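Side-chain contact in heat shock protein 16 (Schizosaccharomyces pombe, PDB 3W1Z), which probably acts as a chaperone of the small heat shock protein family, binding unfolded proteins under stress, and assembles into a 16-subunit oligomer: residues V64-G69 against D113-N118. Sequence-based numbering, arbitrary orientation.
Sequences VHYDSG and DRIEAN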
loop_
_atom_site.group_PDB
_atom_site.type_symbol
_atom_site.label_atom_id
_atom_site.label_comp_id
_atom_site.label_asym_id
_atom_site.label_seq_id
_atom_site.Cartn_x
_atom_site.Cartn_y
_atom_site.Cartn_z
ATOM N N VAL B 64 28.793 18.141 18.390
ATOM C CA VAL B 64 27.368 18.408 18.484
ATOM C C VAL B 64 27.114 19.858 18.111
ATOM O O VAL B 64 27.698 20.761 18.707
ATOM C CB VAL B 64 26.859 18.191 19.921
ATOM C CG1 VAL B 64 25.393 18.593 20.035
ATOM C CG2 VAL B 64 27.063 16.750 20.352
ATOM N N HIS B 65 26.256 20.093 17.123
ATOM C CA HIS B 65 25.862 21.467 16.831
ATOM C C HIS B 65 24.358 21.627 16.631
ATOM O O HIS B 65 23.645 20.662 16.358
ATOM C CB HIS B 65 26.658 22.061 15.658
ATOM C CG HIS B 65 26.357 21.444 14.329
ATOM N ND1 HIS B 65 27.288 20.725 13.613
ATOM C CD2 HIS B 65 25.233 21.461 13.569
ATOM C CE1 HIS B 65 26.752 20.315 12.477
ATOM N NE2 HIS B 65 25.505 20.749 12.429
ATOM N N TYR B 66 23.888 22.861 16.783
ATOM C CA TYR B 66 22.471 23.173 16.671
ATOM C C TYR B 66 22.265 24.353 15.726
ATOM O O TYR B 66 22.864 25.415 15.911
ATOM C CB TYR B 66 21.903 23.495 18.056
ATOM C CG TYR B 66 20.434 23.848 18.066
ATOM C CD1 TYR B 66 19.470 22.885 18.331
ATOM C CD2 TYR B 66 20.010 25.147 17.814
ATOM C CE1 TYR B 66 18.129 23.206 18.340
ATOM C CE2 TYR B 66 18.676 25.476 17.817
ATOM C CZ TYR B 66 17.738 24.505 18.080
ATOM O OH TYR B 66 16.406 24.844 18.087
ATOM N N ASP B 67 21.439 24.158 14.703
ATOM C CA ASP B 67 21.096 25.246 13.798
ATOM C C ASP B 67 19.603 25.257 13.473
ATOM O O ASP B 67 19.081 24.292 12.903
ATOM C CB ASP B 67 21.909 25.145 12.507
ATOM C CG ASP B 67 21.735 26.358 11.611
ATOM O OD1 ASP B 67 21.288 27.411 12.109
ATOM O OD2 ASP B 67 22.059 26.259 10.411
ATOM N N SER B 68 18.934 26.351 13.841
ATOM C CA SER B 68 17.525 26.596 13.513
ATOM C C SER B 68 16.608 25.385 13.678
ATOM O O SER B 68 16.029 24.901 12.707
ATOM C CB SER B 68 17.398 27.149 12.091
ATOM O OG SER B 68 17.873 26.215 11.136
ATOM N N GLY B 69 16.463 24.913 14.910
ATOM C CA GLY B 69 15.559 23.816 15.202
ATOM C C GLY B 69 16.044 22.430 14.816
ATOM O O GLY B 69 15.293 21.461 14.922
ATOM N N ASP B 113 21.630 28.826 23.461
ATOM C CA ASP B 113 22.858 29.102 24.195
ATOM C C ASP B 113 22.930 28.349 25.524
ATOM O O ASP B 113 23.981 28.311 26.164
ATOM C CB ASP B 113 23.025 30.607 24.408
ATOM C CG ASP B 113 23.124 31.370 23.099
ATOM O OD1 ASP B 113 24.258 31.648 22.656
ATOM O OD2 ASP B 113 22.068 31.683 22.510
ATOM N N ARG B 114 21.813 27.761 25.940
ATOM C CA ARG B 114 21.796 26.923 27.137
ATOM C C ARG B 114 21.921 25.427 26.839
ATOM O O ARG B 114 21.848 24.602 27.748
ATOM C CB ARG B 114 20.564 27.206 28.003
ATOM C CG ARG B 114 20.757 28.334 29.009
ATOM C CD ARG B 114 20.558 29.694 28.366
ATOM N NE ARG B 114 21.652 30.616 28.654
ATOM C CZ ARG B 114 21.668 31.891 28.279
ATOM N NH1 ARG B 114 20.644 32.399 27.606
ATOM N NH2 ARG B 114 22.706 32.660 28.580
ATOM N N ILE B 115 22.092 25.081 25.567
ATOM C CA ILE B 115 22.306 23.688 25.182
ATOM C C ILE B 115 23.651 23.187 25.696
ATOM O O ILE B 115 24.689 23.812 25.460
ATOM C CB ILE B 115 22.264 23.499 23.651
ATOM C CG1 ILE B 115 20.890 23.867 23.095
ATOM C CG2 ILE B 115 22.602 22.067 23.277
ATOM C CD1 ILE B 115 20.813 23.756 21.588
ATOM N N GLU B 116 23.628 22.055 26.394
ATOM C CA GLU B 116 24.853 21.453 26.916
ATOM C C GLU B 116 24.877 19.939 26.673
ATOM O O GLU B 116 23.825 19.298 26.610
ATOM C CB GLU B 116 25.023 21.783 28.403
ATOM C CG GLU B 116 23.763 21.573 29.227
ATOM C CD GLU B 116 23.860 22.197 30.603
ATOM O OE1 GLU B 116 24.845 22.922 30.861
ATOM O OE2 GLU B 116 22.950 21.964 31.425
ATOM N N ALA B 117 26.074 19.374 26.520
ATOM C CA ALA B 117 26.212 17.963 26.168
ATOM C C ALA B 117 27.233 17.241 27.046
ATOM O O ALA B 117 28.357 17.716 27.231
ATOM C CB ALA B 117 26.579 17.819 24.691
ATOM N N ASN B 118 26.838 16.081 27.566
ATOM C CA ASN B 118 27.704 15.279 28.425
ATOM C C ASN B 118 27.973 13.906 27.817
ATOM O O ASN B 118 27.043 13.157 27.532
ATOM C CB ASN B 118 27.068 15.110 29.805
ATOM C CG ASN B 118 26.546 16.414 30.369
ATOM O OD1 ASN B 118 25.437 16.842 30.049
ATOM N ND2 ASN B 118 27.343 17.054 31.218
#
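I115, just ahead of strand 116-120, drives its delta methyl onto the ring of Y66. I115 CD1 stands 3.9 Å from the centroid of the Y66 ring and 29° off the ring normal, a CH-pi contact over the face. The methyl is displaced toward the root of the ring: I115 CD1 lies 3.5 Å from Y66 CG, with Y66 CD1 almost as near. On the isoleucine, CG1 lies anti to the carbonyl carbon and the chain is extended beyond it (chi2 178°), which carries the methyl straight across to the aromatic face; the two side chains meet at about a right angle. I110 and L128 of the same chain touch both residues, extending the apolar contact. A117 then faces inward again, and A117 CB approaches V64 CG2 at 4.5 Å, a looser apolar contact, with L124 and L71 also against the valine. No hydrogen bond links the two segments, whose touching parts run nearly antiparallel. I140 and I142 of the second subunit pack on I115 and V64 respectively, and H65 and Y66 continue their sheet into a strand of that subunit. Alternate residues of strand 62-67 thus meet I115 and A117, at the start of strand 116-120 of the facing sheet, in the buried core of the beta sandwich that defines the alpha-crystallin domain.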